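PDB 2W40: glycerol kinase, putative from Plasmodium falciparum, which probably catalyses the ATP-dependent phosphorylation of glycerol to sn-glycerol 3-phosphate, as other glycerol kinases of the FGGY family do. Local coordinates for residues Y356-R361 with L392-D397; I388-N393 with S428-T433; F423-S428 with A474-K479. One frame throughout, in Å; residues are numbered along the deposited sequence.

Contact 1 (Y356-R361 with L392-D397); sequences YAPRWR and LNEIVD. With EDO (1,2-ethanediol), chain B.
Arg359 and Glu394 show how a loop can be tied to a helix by a salt bridge whose partners meet at about a right angle. The arginine has CG beside its backbone N (chi1 -53°) and runs extended to NE, so that the guanidinium meets the acid side-on. Glu394 has CG anti to its carbonyl carbon, beside N (chi1 -60°), and is extended beyond CG, presenting its carboxylate to the arginine. NE reaches OE1 of Glu394 at 2.9 Å, on that oxygen's syn lone pair, while NH2 of Arg359 takes OE2 of Glu394 at 2.8 Å from above the carboxylate plane. Both bonds are nearly straight; Trp492 NE1 gives OE2 a second donor.

Next to this polar grip the contact is mostly apolar. Pro358, which follows a cis peptide bond, lays CD 3.7 Å from CB of Glu394. CG1 of Ile395 approaches O of Ala357 at 3.7 Å and CB of Ala357 at 4.1 Å. Alongside, an ethanediol, probably from the crystallisation liquor, donates through O1 to OD2 of Asp397. A bidentate salt bridge beside a small hydrophobic patch thus fastens the loop between strands 347-349 and 366-371 to helix 377-403 in the FGGY C-terminal domain.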
loop_
_atom_site.group_PDB
_atom_site.type_symbol
_atom_site.label_atom_id
_atom_site.label_comp_id
_atom_site.label_asym_id
_atom_site.label_seq_id
_atom_site.Cartn_x
_atom_site.Cartn_y
_atom_site.Cartn_z
ATOM N N TYR C 356 -16.411 3.961 9.663
ATOM C CA TYR C 356 -17.598 4.659 10.202
ATOM C C TYR C 356 -18.811 3.843 9.843
ATOM O O TYR C 356 -18.845 2.612 10.178
ATOM C CB TYR C 356 -17.609 6.099 9.691
ATOM C CG TYR C 356 -16.399 6.959 10.175
ATOM C CD1 TYR C 356 -16.551 8.006 10.936
ATOM C CD2 TYR C 356 -15.076 6.656 9.671
ATOM C CE1 TYR C 356 -15.350 8.752 11.364
ATOM C CE2 TYR C 356 -13.913 7.318 10.054
ATOM C CZ TYR C 356 -14.120 8.390 10.966
ATOM O OH TYR C 356 -13.179 9.238 11.451
ATOM N N ALA C 357 -19.819 4.467 9.178
ATOM C CA ALA C 357 -21.039 3.704 8.976
ATOM C C ALA C 357 -20.824 2.604 7.901
ATOM O O ALA C 357 -20.169 2.858 6.891
ATOM C CB ALA C 357 -22.252 4.626 8.644
ATOM N N PRO C 358 -21.505 1.453 8.051
ATOM C CA PRO C 358 -22.409 1.036 9.180
ATOM C C PRO C 358 -21.747 0.159 10.240
ATOM O O PRO C 358 -22.407 -0.200 11.240
ATOM C CB PRO C 358 -23.479 0.209 8.483
ATOM C CG PRO C 358 -22.818 -0.451 7.349
ATOM C CD PRO C 358 -21.671 0.492 6.926
ATOM N N ARG C 359 -20.473 -0.201 10.026
ATOM C CA ARG C 359 -19.790 -1.172 10.939
ATOM C C ARG C 359 -19.235 -0.571 12.227
ATOM O O ARG C 359 -19.103 -1.273 13.236
ATOM C CB ARG C 359 -18.701 -1.938 10.195
ATOM C CG ARG C 359 -19.190 -2.624 8.896
ATOM C CD ARG C 359 -18.124 -3.528 8.361
ATOM N NE ARG C 359 -18.450 -4.141 7.055
ATOM C CZ ARG C 359 -18.230 -5.377 6.695
ATOM N NH1 ARG C 359 -17.788 -6.254 7.599
ATOM N NH2 ARG C 359 -18.453 -5.749 5.454
ATOM N N TRP C 360 -18.828 0.694 12.143
ATOM C CA TRP C 360 -18.361 1.428 13.321
ATOM C C TRP C 360 -17.245 0.614 14.049
ATOM O O TRP C 360 -17.377 0.208 15.211
ATOM C CB TRP C 360 -19.502 1.772 14.264
ATOM C CG TRP C 360 -20.401 2.796 13.586
ATOM C CD1 TRP C 360 -21.674 2.553 13.007
ATOM C CD2 TRP C 360 -20.123 4.192 13.325
ATOM N NE1 TRP C 360 -22.160 3.701 12.465
ATOM C CE2 TRP C 360 -21.211 4.694 12.554
ATOM C CE3 TRP C 360 -19.043 5.045 13.590
ATOM C CZ2 TRP C 360 -21.269 6.007 12.146
ATOM C CZ3 TRP C 360 -19.098 6.334 13.168
ATOM C CH2 TRP C 360 -20.203 6.809 12.452
ATOM N N ARG C 361 -16.123 0.463 13.353
ATOM C CA ARG C 361 -14.972 -0.251 13.898
ATOM C C ARG C 361 -13.799 0.704 13.938
ATOM O O ARG C 361 -13.081 0.877 12.971
ATOM C CB ARG C 361 -14.730 -1.462 12.996
ATOM C CG ARG C 361 -15.735 -2.516 13.189
ATOM C CD ARG C 361 -15.652 -3.241 14.578
ATOM N NE ARG C 361 -14.366 -3.941 14.740
ATOM C CZ ARG C 361 -14.161 -5.238 14.446
ATOM N NH1 ARG C 361 -15.115 -6.026 13.964
ATOM N NH2 ARG C 361 -12.941 -5.722 14.585
ATOM N N LEU C 392 -20.263 2.736 0.391
ATOM C CA LEU C 392 -21.541 3.357 0.139
ATOM C C LEU C 392 -22.625 2.302 -0.016
ATOM O O LEU C 392 -23.743 2.459 0.449
ATOM C CB LEU C 392 -21.396 4.282 -1.064
ATOM C CG LEU C 392 -22.647 5.141 -1.253
ATOM C CD1 LEU C 392 -22.998 6.059 -0.042
ATOM C CD2 LEU C 392 -22.560 5.902 -2.581
ATOM N N ASN C 393 -22.295 1.185 -0.674
ATOM C CA ASN C 393 -23.247 0.095 -0.850
ATOM C C ASN C 393 -23.726 -0.481 0.476
ATOM O O ASN C 393 -24.909 -0.751 0.677
ATOM C CB ASN C 393 -22.597 -0.990 -1.667
ATOM C CG ASN C 393 -23.539 -2.142 -1.912
ATOM O OD1 ASN C 393 -24.701 -1.942 -2.305
ATOM N ND2 ASN C 393 -23.013 -3.394 -1.769
ATOM N N GLU C 394 -22.771 -0.616 1.398
ATOM C CA GLU C 394 -23.151 -1.046 2.752
ATOM C C GLU C 394 -24.150 -0.090 3.474
ATOM O O GLU C 394 -25.122 -0.513 4.123
ATOM C CB GLU C 394 -21.917 -1.303 3.644
ATOM C CG GLU C 394 -21.047 -2.375 3.080
ATOM C CD GLU C 394 -19.965 -2.886 4.044
ATOM O OE1 GLU C 394 -19.909 -2.471 5.234
ATOM O OE2 GLU C 394 -19.143 -3.766 3.581
ATOM N N ILE C 395 -23.899 1.183 3.350
ATOM C CA ILE C 395 -24.771 2.243 3.792
ATOM C C ILE C 395 -26.142 2.136 3.151
ATOM O O ILE C 395 -27.159 2.233 3.860
ATOM C CB ILE C 395 -24.130 3.643 3.616
ATOM C CG1 ILE C 395 -23.007 3.830 4.666
ATOM C CG2 ILE C 395 -25.144 4.788 3.754
ATOM C CD1 ILE C 395 -22.065 5.040 4.409
ATOM N N VAL C 396 -26.188 1.935 1.833
ATOM C CA VAL C 396 -27.489 1.855 1.127
ATOM C C VAL C 396 -28.285 0.646 1.620
ATOM O O VAL C 396 -29.504 0.679 1.827
ATOM C CB VAL C 396 -27.317 1.850 -0.373
ATOM C CG1 VAL C 396 -28.728 1.497 -1.079
ATOM C CG2 VAL C 396 -26.694 3.246 -0.793
ATOM N N ASP C 397 -27.570 -0.450 1.868
ATOM C CA ASP C 397 -28.235 -1.627 2.391
ATOM C C ASP C 397 -28.842 -1.353 3.781
ATOM O O ASP C 397 -29.987 -1.798 4.072
ATOM C CB ASP C 397 -27.299 -2.825 2.420
ATOM C CG ASP C 397 -27.016 -3.412 1.030
ATOM O OD1 ASP C 397 -27.798 -3.189 0.056
ATOM O OD2 ASP C 397 -25.975 -4.082 0.916
HETATM C C1 EDO B . -24.162 -4.322 4.596
HETATM O O1 EDO B . -24.517 -4.659 3.193
HETATM C C2 EDO B . -24.688 -3.001 5.206
HETATM O O2 EDO B . -25.697 -2.926 6.256
#

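Contact 2 (I388-N393 with S428-T433). With EDO (1,2-ethanediol), chain D.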
loop_
_atom_site.group_PDB
_atom_site.type_symbol
_atom_site.label_atom_id
_atom_site.label_comp_id
_atom_site.label_asym_id
_atom_site.label_seq_id
_atom_site.Cartn_x
_atom_site.Cartn_y
_atom_site.Cartn_z
ATOM N N ILE C 388 -14.596 3.336 -1.817
ATOM C CA ILE C 388 -15.663 4.314 -1.528
ATOM C C ILE C 388 -17.012 3.716 -1.873
ATOM O O ILE C 388 -17.958 3.746 -1.067
ATOM C CB ILE C 388 -15.384 5.687 -2.191
ATOM C CG1 ILE C 388 -13.978 6.256 -1.804
ATOM C CG2 ILE C 388 -16.573 6.688 -1.927
ATOM C CD1 ILE C 388 -13.583 7.519 -2.568
ATOM N N ALA C 389 -17.121 3.231 -3.128
ATOM C CA ALA C 389 -18.346 2.594 -3.600
ATOM C C ALA C 389 -18.808 1.437 -2.787
ATOM O O ALA C 389 -19.980 1.377 -2.393
ATOM C CB ALA C 389 -18.231 2.250 -5.105
ATOM N N PHE C 390 -17.853 0.537 -2.456
ATOM C CA PHE C 390 -18.228 -0.581 -1.586
ATOM C C PHE C 390 -18.768 -0.171 -0.219
ATOM O O PHE C 390 -19.700 -0.793 0.292
ATOM C CB PHE C 390 -17.029 -1.513 -1.430
ATOM C CG PHE C 390 -16.721 -2.336 -2.660
ATOM C CD1 PHE C 390 -17.665 -3.231 -3.227
ATOM C CD2 PHE C 390 -15.482 -2.209 -3.282
ATOM C CE1 PHE C 390 -17.314 -3.988 -4.370
ATOM C CE2 PHE C 390 -15.165 -2.959 -4.389
ATOM C CZ PHE C 390 -16.107 -3.806 -4.951
ATOM N N GLN C 391 -18.155 0.856 0.360
ATOM C CA GLN C 391 -18.663 1.361 1.632
ATOM C C GLN C 391 -20.083 1.991 1.485
ATOM O O GLN C 391 -20.976 1.798 2.346
ATOM C CB GLN C 391 -17.656 2.397 2.188
ATOM C CG GLN C 391 -16.387 1.777 2.825
ATOM C CD GLN C 391 -15.493 2.861 3.301
ATOM O OE1 GLN C 391 -15.558 3.246 4.443
ATOM N NE2 GLN C 391 -14.674 3.427 2.384
ATOM N N LEU C 392 -20.263 2.736 0.391
ATOM C CA LEU C 392 -21.541 3.357 0.139
ATOM C C LEU C 392 -22.625 2.302 -0.016
ATOM O O LEU C 392 -23.743 2.459 0.449
ATOM C CB LEU C 392 -21.396 4.282 -1.064
ATOM C CG LEU C 392 -22.647 5.141 -1.253
ATOM C CD1 LEU C 392 -22.998 6.059 -0.042
ATOM C CD2 LEU C 392 -22.560 5.902 -2.581
ATOM N N ASN C 393 -22.295 1.185 -0.674
ATOM C CA ASN C 393 -23.247 0.095 -0.850
ATOM C C ASN C 393 -23.726 -0.481 0.476
ATOM O O ASN C 393 -24.909 -0.751 0.677
ATOM C CB ASN C 393 -22.597 -0.990 -1.667
ATOM C CG ASN C 393 -23.539 -2.142 -1.912
ATOM O OD1 ASN C 393 -24.701 -1.942 -2.305
ATOM N ND2 ASN C 393 -23.013 -3.394 -1.769
ATOM N N SER C 428 -22.799 3.455 -9.282
ATOM C CA SER C 428 -24.179 3.063 -9.659
ATOM C C SER C 428 -24.286 1.562 -9.819
ATOM O O SER C 428 -25.242 0.959 -9.293
ATOM C CB SER C 428 -24.613 3.745 -10.953
ATOM O OG SER C 428 -25.951 3.365 -11.254
ATOM N N ASP C 429 -23.240 0.961 -10.447
ATOM C CA ASP C 429 -23.122 -0.465 -10.639
ATOM C C ASP C 429 -23.127 -1.207 -9.253
ATOM O O ASP C 429 -23.941 -2.140 -8.981
ATOM C CB ASP C 429 -21.874 -0.820 -11.372
ATOM C CG ASP C 429 -21.903 -0.537 -12.820
ATOM O OD1 ASP C 429 -22.975 -0.180 -13.364
ATOM O OD2 ASP C 429 -20.805 -0.687 -13.443
ATOM N N ILE C 430 -22.262 -0.785 -8.357
ATOM C CA ILE C 430 -22.130 -1.542 -7.077
ATOM C C ILE C 430 -23.274 -1.291 -6.122
ATOM O O ILE C 430 -23.736 -2.245 -5.471
ATOM C CB ILE C 430 -20.833 -1.253 -6.420
ATOM C CG1 ILE C 430 -19.679 -1.819 -7.218
ATOM C CG2 ILE C 430 -20.759 -1.711 -4.894
ATOM C CD1 ILE C 430 -19.642 -3.383 -7.533
ATOM N N ILE C 431 -23.749 -0.058 -6.002
ATOM C CA ILE C 431 -24.931 0.229 -5.103
ATOM C C ILE C 431 -26.277 -0.151 -5.727
ATOM O O ILE C 431 -27.305 -0.029 -5.011
ATOM C CB ILE C 431 -24.953 1.681 -4.534
ATOM C CG1 ILE C 431 -25.412 2.737 -5.564
ATOM C CG2 ILE C 431 -23.552 2.063 -3.983
ATOM C CD1 ILE C 431 -25.438 4.200 -5.101
ATOM N N ASN C 432 -26.245 -0.520 -7.026
ATOM C CA ASN C 432 -27.418 -0.840 -7.875
ATOM C C ASN C 432 -28.607 0.205 -7.740
ATOM O O ASN C 432 -29.759 -0.167 -7.438
ATOM C CB ASN C 432 -27.884 -2.230 -7.593
ATOM C CG ASN C 432 -28.865 -2.803 -8.706
ATOM O OD1 ASN C 432 -28.876 -2.376 -9.875
ATOM N ND2 ASN C 432 -29.775 -3.701 -8.246
ATOM N N THR C 433 -28.269 1.462 -7.933
ATOM C CA THR C 433 -29.175 2.576 -7.711
ATOM C C THR C 433 -28.943 3.588 -8.765
ATOM O O THR C 433 -27.772 3.858 -9.123
ATOM C CB THR C 433 -28.970 3.257 -6.299
ATOM O OG1 THR C 433 -29.179 2.305 -5.187
ATOM C CG2 THR C 433 -29.933 4.477 -6.054
HETATM C C1 EDO D . -31.168 -0.014 -10.731
HETATM O O1 EDO D . -30.743 -1.191 -11.401
HETATM C C2 EDO D . -29.991 0.922 -10.819
HETATM O O2 EDO D . -29.930 1.578 -12.077
#
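Two neighbouring isoleucines, Ile430 and Ile431, carry the packing of segment 428-433 against helix 377-403, and illustrate how branched side chains fit against the backbone of a partner helix. The backbones come close here: CA of Asn393 lies 4.6 Å from CA of Ile431. Ile430 has CG2 anti to its backbone N, which lets that methyl touch both CB of Asn393 and CD1 of the Phe390 ring, each at 3.8 Å. Ile431 holds CG1 in the crowded position between N and carbonyl carbon (chi1 77°); its CG2 is thereby turned onto the helix backbone, 3.6 Å from N of Asn393, while CD1 extends to 4.2 Å from CD2 of Leu392. Phe390 is further fixed by stacking on Trp492.

The amide of Asn393 brings OD1 within 3.3 Å of O of Ile430, two acceptors that cannot bond each other. Arg485 settles the matter, giving NH2 to the amide oxygen and NE to the carbonyl.

Beyond Ile431 the fit loosens. Asn432 takes positive phi (46°) as the chain leaves the helix, and the end of its exposed side chain leads away from helix 377-403, OD1 accepting a 2.7 Å hydrogen bond from O1 of an ethanediol. The turn is tied on itself instead: OG of Ser428 donates to O of Thr433 at 2.8 Å, and OG1 of Thr433 to O of Ile431. Such a buried helix-helix interface, here ending at a C-terminal turn that leads into strand 435-438, belongs to the actin-like ATPase fold of the FGGY C-terminal domain.

Contact 3 (F423-S428 with A474-K479). With EDO (1,2-ethanediol), chain D.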
loop_
_atom_site.group_PDB
_atom_site.type_symbol
_atom_site.label_atom_id
_atom_site.label_comp_id
_atom_site.label_asym_id
_atom_site.label_seq_id
_atom_site.Cartn_x
_atom_site.Cartn_y
_atom_site.Cartn_z
ATOM N N PHE C 423 -15.975 6.585 -12.312
ATOM C CA PHE C 423 -16.254 6.443 -10.865
ATOM C C PHE C 423 -17.730 6.401 -10.552
ATOM O O PHE C 423 -18.226 5.456 -9.851
ATOM C CB PHE C 423 -15.601 7.639 -10.122
ATOM C CG PHE C 423 -15.813 7.623 -8.643
ATOM C CD1 PHE C 423 -15.327 6.611 -7.836
ATOM C CD2 PHE C 423 -16.575 8.617 -8.038
ATOM C CE1 PHE C 423 -15.531 6.602 -6.404
ATOM C CE2 PHE C 423 -16.791 8.579 -6.655
ATOM C CZ PHE C 423 -16.234 7.603 -5.834
ATOM N N MET C 424 -18.502 7.358 -11.091
ATOM C CA MET C 424 -19.943 7.372 -10.830
ATOM C C MET C 424 -20.617 6.118 -11.404
ATOM O O MET C 424 -21.560 5.554 -10.812
ATOM C CB MET C 424 -20.515 8.658 -11.390
ATOM C CG MET C 424 -20.131 9.925 -10.627
ATOM S SD MET C 424 -20.182 9.688 -8.734
ATOM C CE MET C 424 -21.874 9.683 -8.649
ATOM N N GLN C 425 -20.136 5.628 -12.560
ATOM C CA GLN C 425 -20.709 4.411 -13.142
ATOM C C GLN C 425 -20.464 3.199 -12.203
ATOM O O GLN C 425 -21.344 2.419 -11.963
ATOM C CB GLN C 425 -20.146 4.180 -14.531
ATOM C CG GLN C 425 -20.835 2.984 -15.200
ATOM C CD GLN C 425 -22.346 3.175 -15.397
ATOM O OE1 GLN C 425 -22.738 4.056 -16.148
ATOM N NE2 GLN C 425 -23.130 2.365 -14.783
ATOM N N PHE C 426 -19.246 3.132 -11.666
ATOM C CA PHE C 426 -18.895 2.049 -10.713
ATOM C C PHE C 426 -19.764 2.139 -9.458
ATOM O O PHE C 426 -20.237 1.128 -8.966
ATOM C CB PHE C 426 -17.427 2.104 -10.346
ATOM C CG PHE C 426 -16.976 0.942 -9.570
ATOM C CD1 PHE C 426 -16.664 -0.252 -10.175
ATOM C CD2 PHE C 426 -16.878 0.967 -8.186
ATOM C CE1 PHE C 426 -16.247 -1.333 -9.485
ATOM C CE2 PHE C 426 -16.479 -0.159 -7.500
ATOM C CZ PHE C 426 -16.150 -1.282 -8.153
ATOM N N ASN C 427 -19.965 3.357 -8.950
ATOM C CA ASN C 427 -20.873 3.532 -7.799
ATOM C C ASN C 427 -22.273 3.036 -8.103
ATOM O O ASN C 427 -22.880 2.277 -7.375
ATOM C CB ASN C 427 -20.937 5.031 -7.353
ATOM C CG ASN C 427 -19.793 5.420 -6.425
ATOM O OD1 ASN C 427 -20.019 5.617 -5.223
ATOM N ND2 ASN C 427 -18.577 5.514 -6.956
ATOM N N SER C 428 -22.799 3.455 -9.282
ATOM C CA SER C 428 -24.179 3.063 -9.659
ATOM C C SER C 428 -24.286 1.562 -9.819
ATOM O O SER C 428 -25.242 0.959 -9.293
ATOM C CB SER C 428 -24.613 3.745 -10.953
ATOM O OG SER C 428 -25.951 3.365 -11.254
ATOM N N ALA C 474 -26.459 14.987 -15.235
ATOM C CA ALA C 474 -25.987 13.638 -15.546
ATOM C C ALA C 474 -26.792 12.645 -14.719
ATOM O O ALA C 474 -27.250 12.941 -13.608
ATOM C CB ALA C 474 -24.433 13.448 -15.336
ATOM N N VAL C 475 -26.969 11.492 -15.320
ATOM C CA VAL C 475 -27.697 10.344 -14.789
ATOM C C VAL C 475 -26.842 9.094 -15.076
ATOM O O VAL C 475 -26.255 8.910 -16.131
ATOM C CB VAL C 475 -29.143 10.225 -15.264
ATOM C CG1 VAL C 475 -29.894 9.005 -14.675
ATOM C CG2 VAL C 475 -29.932 11.438 -14.797
ATOM N N PHE C 476 -26.784 8.253 -14.064
ATOM C CA PHE C 476 -26.202 6.918 -14.112
ATOM C C PHE C 476 -27.153 5.847 -13.694
ATOM O O PHE C 476 -27.894 5.974 -12.704
ATOM C CB PHE C 476 -24.925 6.868 -13.210
ATOM C CG PHE C 476 -23.852 7.830 -13.649
ATOM C CD1 PHE C 476 -22.875 7.457 -14.555
ATOM C CD2 PHE C 476 -23.904 9.120 -13.217
ATOM C CE1 PHE C 476 -21.982 8.335 -14.974
ATOM C CE2 PHE C 476 -23.018 10.057 -13.632
ATOM C CZ PHE C 476 -22.067 9.711 -14.514
ATOM N N HIS C 477 -27.173 4.773 -14.466
ATOM C CA HIS C 477 -27.945 3.621 -14.113
ATOM C C HIS C 477 -26.956 2.450 -14.042
ATOM O O HIS C 477 -25.977 2.460 -14.762
ATOM C CB HIS C 477 -28.971 3.303 -15.225
ATOM C CG HIS C 477 -29.800 4.459 -15.676
ATOM N ND1 HIS C 477 -31.085 4.678 -15.209
ATOM C CD2 HIS C 477 -29.574 5.403 -16.629
ATOM C CE1 HIS C 477 -31.585 5.751 -15.813
ATOM N NE2 HIS C 477 -30.694 6.203 -16.682
ATOM N N SER C 478 -27.274 1.397 -13.331
ATOM C CA SER C 478 -26.389 0.220 -13.339
ATOM C C SER C 478 -26.309 -0.476 -14.691
ATOM O O SER C 478 -27.346 -0.700 -15.329
ATOM C CB SER C 478 -26.866 -0.813 -12.330
ATOM O OG SER C 478 -26.051 -1.975 -12.430
ATOM N N LYS C 479 -25.067 -0.818 -15.064
ATOM C CA LYS C 479 -24.739 -1.575 -16.299
ATOM C C LYS C 479 -24.108 -2.932 -15.930
ATOM O O LYS C 479 -23.693 -3.692 -16.788
ATOM C CB LYS C 479 -23.817 -0.757 -17.184
ATOM C CG LYS C 479 -24.516 0.378 -17.854
ATOM C CD LYS C 479 -23.478 1.061 -18.668
ATOM C CE LYS C 479 -24.058 2.269 -19.402
ATOM N NZ LYS C 479 -23.236 2.747 -20.533
HETATM C C1 EDO D . -31.168 -0.014 -10.731
HETATM O O1 EDO D . -30.743 -1.191 -11.401
HETATM C C2 EDO D . -29.991 0.922 -10.819
HETATM O O2 EDO D . -29.930 1.578 -12.077
HETATM O O HOH W 1 -25.129 5.023 -16.814
#
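In the alpha/beta C-terminal domain of this actin-like fold, helix 421-431 packs against edge strand 472-476 of the mixed sheet, the short segments here running at 40° with their axes 9.0 Å apart. The first shell is a CH-pi contact: CB of Met424 sits over one face of the Phe476 ring, 3.6 Å from its centroid and only 12° off the normal. Met424 bends at chi2 and chi3, carrying the end of its chain away. At the ring's edge, in plane, lies OE1 of Gln425. CB of Ser428 meets CB of Phe476 at 3.9 Å.

Outward from the ring, the backbone of Phe476 is hydrogen-bonded to Ile435 of strand 435-438, and Gln425 secures the chain just beyond the strand. CG is anti to its N (chi1 -175°) and a bend at chi2 swings the amide across, where NE2 donates to O of His477 at 2.8 Å. Asp429 OD1 also accepts from NE2, and from Lys479 N, so the acid helps orient the amide. The Lys479 side chain, extended beyond CG, crosses that of Gln425 at about a right angle. A water finishes the link, giving a hydrogen to OE1 of Gln425 at 2.7 Å and accepting one from N of His477 at 3.1 Å.

Overall arrangement
The three contacts form a continuous series across the FGGY C-terminal domain. Contacts 1 and 2 share Leu392 and Asn393 of helix 377-403, their centres about 11 Å apart; contacts 2 and 3 share Ser428 of helix 421-431, centres about 9 Å apart. The centres of contacts 1 and 3 are about 19 Å apart. Along the chain, contact 2 begins on the helix where contact 1 ends, contact 1 closes before contact 3 opens, and contacts 2 and 3 interleave. Helix 482-500 adds Arg485 and Trp492. The series comes nearest the nucleotide site at contact 3: the side chain of Met424 is about 8 Å from Gly416, which binds ADP in another structure of this protein, although none is bound to this chain here.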